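Local coordinates for protein gamma-D-glutamyl-L-lysine dipeptidyl-peptidase (Bacillus cereus ATCC 10987, PDB 3H41) that probably cleaves gamma-D-glutamyl-L-lysine bonds in murein peptides as an NlpC/P60 cysteine peptidase, releasing L-Ala-D-Glu during cell wall degradation, at residues L129-P133 with R159-P163. Coordinates in Å, arbitrary orientation, origin at the centre of the assembly. Numbering follows the deposited sequence.
Sequences LYINP and RVLLP
Leu162 reaches toward segment 129-133 in an m,t rotamer and overlaps two side chains there: its CD2 lies 3.9 Å from Leu129 CD1, and its CD1 lies 3.8 Å from Ile131 CD1. Leu129, also m,t, points back across the gap and sets CD2 4.1 Å from Val160 CG2. Strands 126-131 and 157-161 end here; the backbone stays extended through Pro133 and through Leu162, then turns at Pro163. The CA 129-133 and CA 159-162 directions lie 92° apart, with Ile131 CA 8.7 Å from Leu162 CA. At the solvent side Arg159 stretches out, chi1 to chi3 all t, until NH2 donates to Asn132 O at 2.9 Å. A water doubles this link, accepting from Arg159 NE and donating to Asn132 O, each at 2.7 Å. The carbonyl belongs to the cis peptide before Pro133, whose CD sits 3.5 Å from Arg159 NH2. Strand 167-171 runs between the two strands in the sheet. Such aliphatic contacts across it are consistent with the core of a small SH3b barrel, here this peptidase's second.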
loop_
_atom_site.group_PDB
_atom_site.type_symbol
_atom_site.label_atom_id
_atom_site.label_comp_id
_atom_site.label_asym_id
_atom_site.label_seq_id
_atom_site.Cartn_x
_atom_site.Cartn_y
_atom_site.Cartn_z
ATOM N N LEU A 129 -16.105 5.058 -5.078
ATOM C CA LEU A 129 -17.171 4.074 -4.824
ATOM C C LEU A 129 -18.408 4.825 -4.394
ATOM O O LEU A 129 -18.303 5.740 -3.556
ATOM C CB LEU A 129 -16.779 3.138 -3.677
ATOM C CG LEU A 129 -15.858 1.986 -3.959
ATOM C CD1 LEU A 129 -15.607 1.235 -2.684
ATOM C CD2 LEU A 129 -16.513 1.101 -4.974
ATOM N N TYR A 130 -19.568 4.432 -4.930
ATOM C CA TYR A 130 -20.870 5.043 -4.597
ATOM C C TYR A 130 -21.680 4.061 -3.786
ATOM O O TYR A 130 -21.946 2.966 -4.253
ATOM C CB TYR A 130 -21.669 5.429 -5.862
ATOM C CG TYR A 130 -20.824 6.319 -6.756
ATOM C CD1 TYR A 130 -20.691 7.683 -6.481
ATOM C CD2 TYR A 130 -20.112 5.795 -7.817
ATOM C CE1 TYR A 130 -19.890 8.491 -7.260
ATOM C CE2 TYR A 130 -19.268 6.611 -8.592
ATOM C CZ TYR A 130 -19.178 7.960 -8.298
ATOM O OH TYR A 130 -18.382 8.808 -9.024
ATOM N N ILE A 131 -22.044 4.442 -2.571
ATOM C CA ILE A 131 -22.777 3.545 -1.672
ATOM C C ILE A 131 -24.235 3.624 -2.129
ATOM O O ILE A 131 -24.800 4.709 -2.275
ATOM C CB ILE A 131 -22.619 3.916 -0.196
ATOM C CG1 ILE A 131 -21.118 4.024 0.173
ATOM C CG2 ILE A 131 -23.311 2.863 0.742
ATOM C CD1 ILE A 131 -20.832 4.123 1.711
ATOM N N ASN A 132 -24.797 2.445 -2.415
ATOM C CA ASN A 132 -26.137 2.311 -2.937
ATOM C C ASN A 132 -26.717 0.946 -2.557
ATOM O O ASN A 132 -26.272 -0.089 -3.064
ATOM C CB ASN A 132 -26.163 2.508 -4.461
ATOM C CG ASN A 132 -27.546 2.748 -4.976
ATOM O OD1 ASN A 132 -28.502 2.121 -4.509
ATOM N ND2 ASN A 132 -27.688 3.693 -5.907
ATOM N N PRO A 133 -27.734 0.937 -1.691
ATOM C CA PRO A 133 -28.433 2.069 -1.069
ATOM C C PRO A 133 -27.653 2.741 0.059
ATOM O O PRO A 133 -26.921 2.080 0.783
ATOM C CB PRO A 133 -29.714 1.426 -0.491
ATOM C CG PRO A 133 -29.321 -0.010 -0.259
ATOM C CD PRO A 133 -28.392 -0.356 -1.384
ATOM N N ARG A 159 -20.850 -4.040 -8.799
ATOM C CA ARG A 159 -21.338 -3.872 -7.445
ATOM C C ARG A 159 -20.510 -4.703 -6.483
ATOM O O ARG A 159 -20.169 -5.881 -6.758
ATOM C CB ARG A 159 -22.822 -4.263 -7.409
ATOM C CG ARG A 159 -23.532 -3.915 -6.130
ATOM C CD ARG A 159 -25.063 -3.969 -6.376
ATOM N NE ARG A 159 -25.774 -3.112 -5.455
ATOM C CZ ARG A 159 -26.851 -3.472 -4.760
ATOM N NH1 ARG A 159 -27.360 -4.695 -4.885
ATOM N NH2 ARG A 159 -27.433 -2.591 -3.943
ATOM N N VAL A 160 -20.157 -4.101 -5.344
ATOM C CA VAL A 160 -19.335 -4.767 -4.371
ATOM C C VAL A 160 -19.880 -4.606 -2.953
ATOM O O VAL A 160 -20.682 -3.711 -2.669
ATOM C CB VAL A 160 -17.870 -4.191 -4.412
ATOM C CG1 VAL A 160 -17.252 -4.422 -5.778
ATOM C CG2 VAL A 160 -17.900 -2.682 -4.045
ATOM N N LEU A 161 -19.392 -5.431 -2.053
ATOM C CA LEU A 161 -19.741 -5.368 -0.640
ATOM C C LEU A 161 -18.622 -4.671 0.177
ATOM O O LEU A 161 -17.457 -5.022 0.052
ATOM C CB LEU A 161 -19.932 -6.790 -0.092
ATOM C CG LEU A 161 -20.482 -6.874 1.337
ATOM C CD1 LEU A 161 -21.933 -6.376 1.419
ATOM C CD2 LEU A 161 -20.352 -8.288 1.887
ATOM N N LEU A 162 -19.000 -3.669 0.944
ATOM C CA LEU A 162 -18.099 -2.943 1.852
ATOM C C LEU A 162 -17.911 -3.695 3.191
ATOM O O LEU A 162 -18.763 -4.479 3.605
ATOM C CB LEU A 162 -18.648 -1.548 2.144
ATOM C CG LEU A 162 -18.807 -0.710 0.893
ATOM C CD1 LEU A 162 -19.351 0.650 1.274
ATOM C CD2 LEU A 162 -17.472 -0.622 0.151
ATOM N N PRO A 163 -16.793 -3.445 3.881
ATOM C CA PRO A 163 -16.525 -4.176 5.130
ATOM C C PRO A 163 -17.576 -3.938 6.227
ATOM O O PRO A 163 -17.698 -4.746 7.146
ATOM C CB PRO A 163 -15.136 -3.657 5.571
ATOM C CG PRO A 163 -14.669 -2.735 4.569
ATOM C CD PRO A 163 -15.623 -2.686 3.411
HETATM O O HOH W 1 -24.555 -0.754 -5.048
#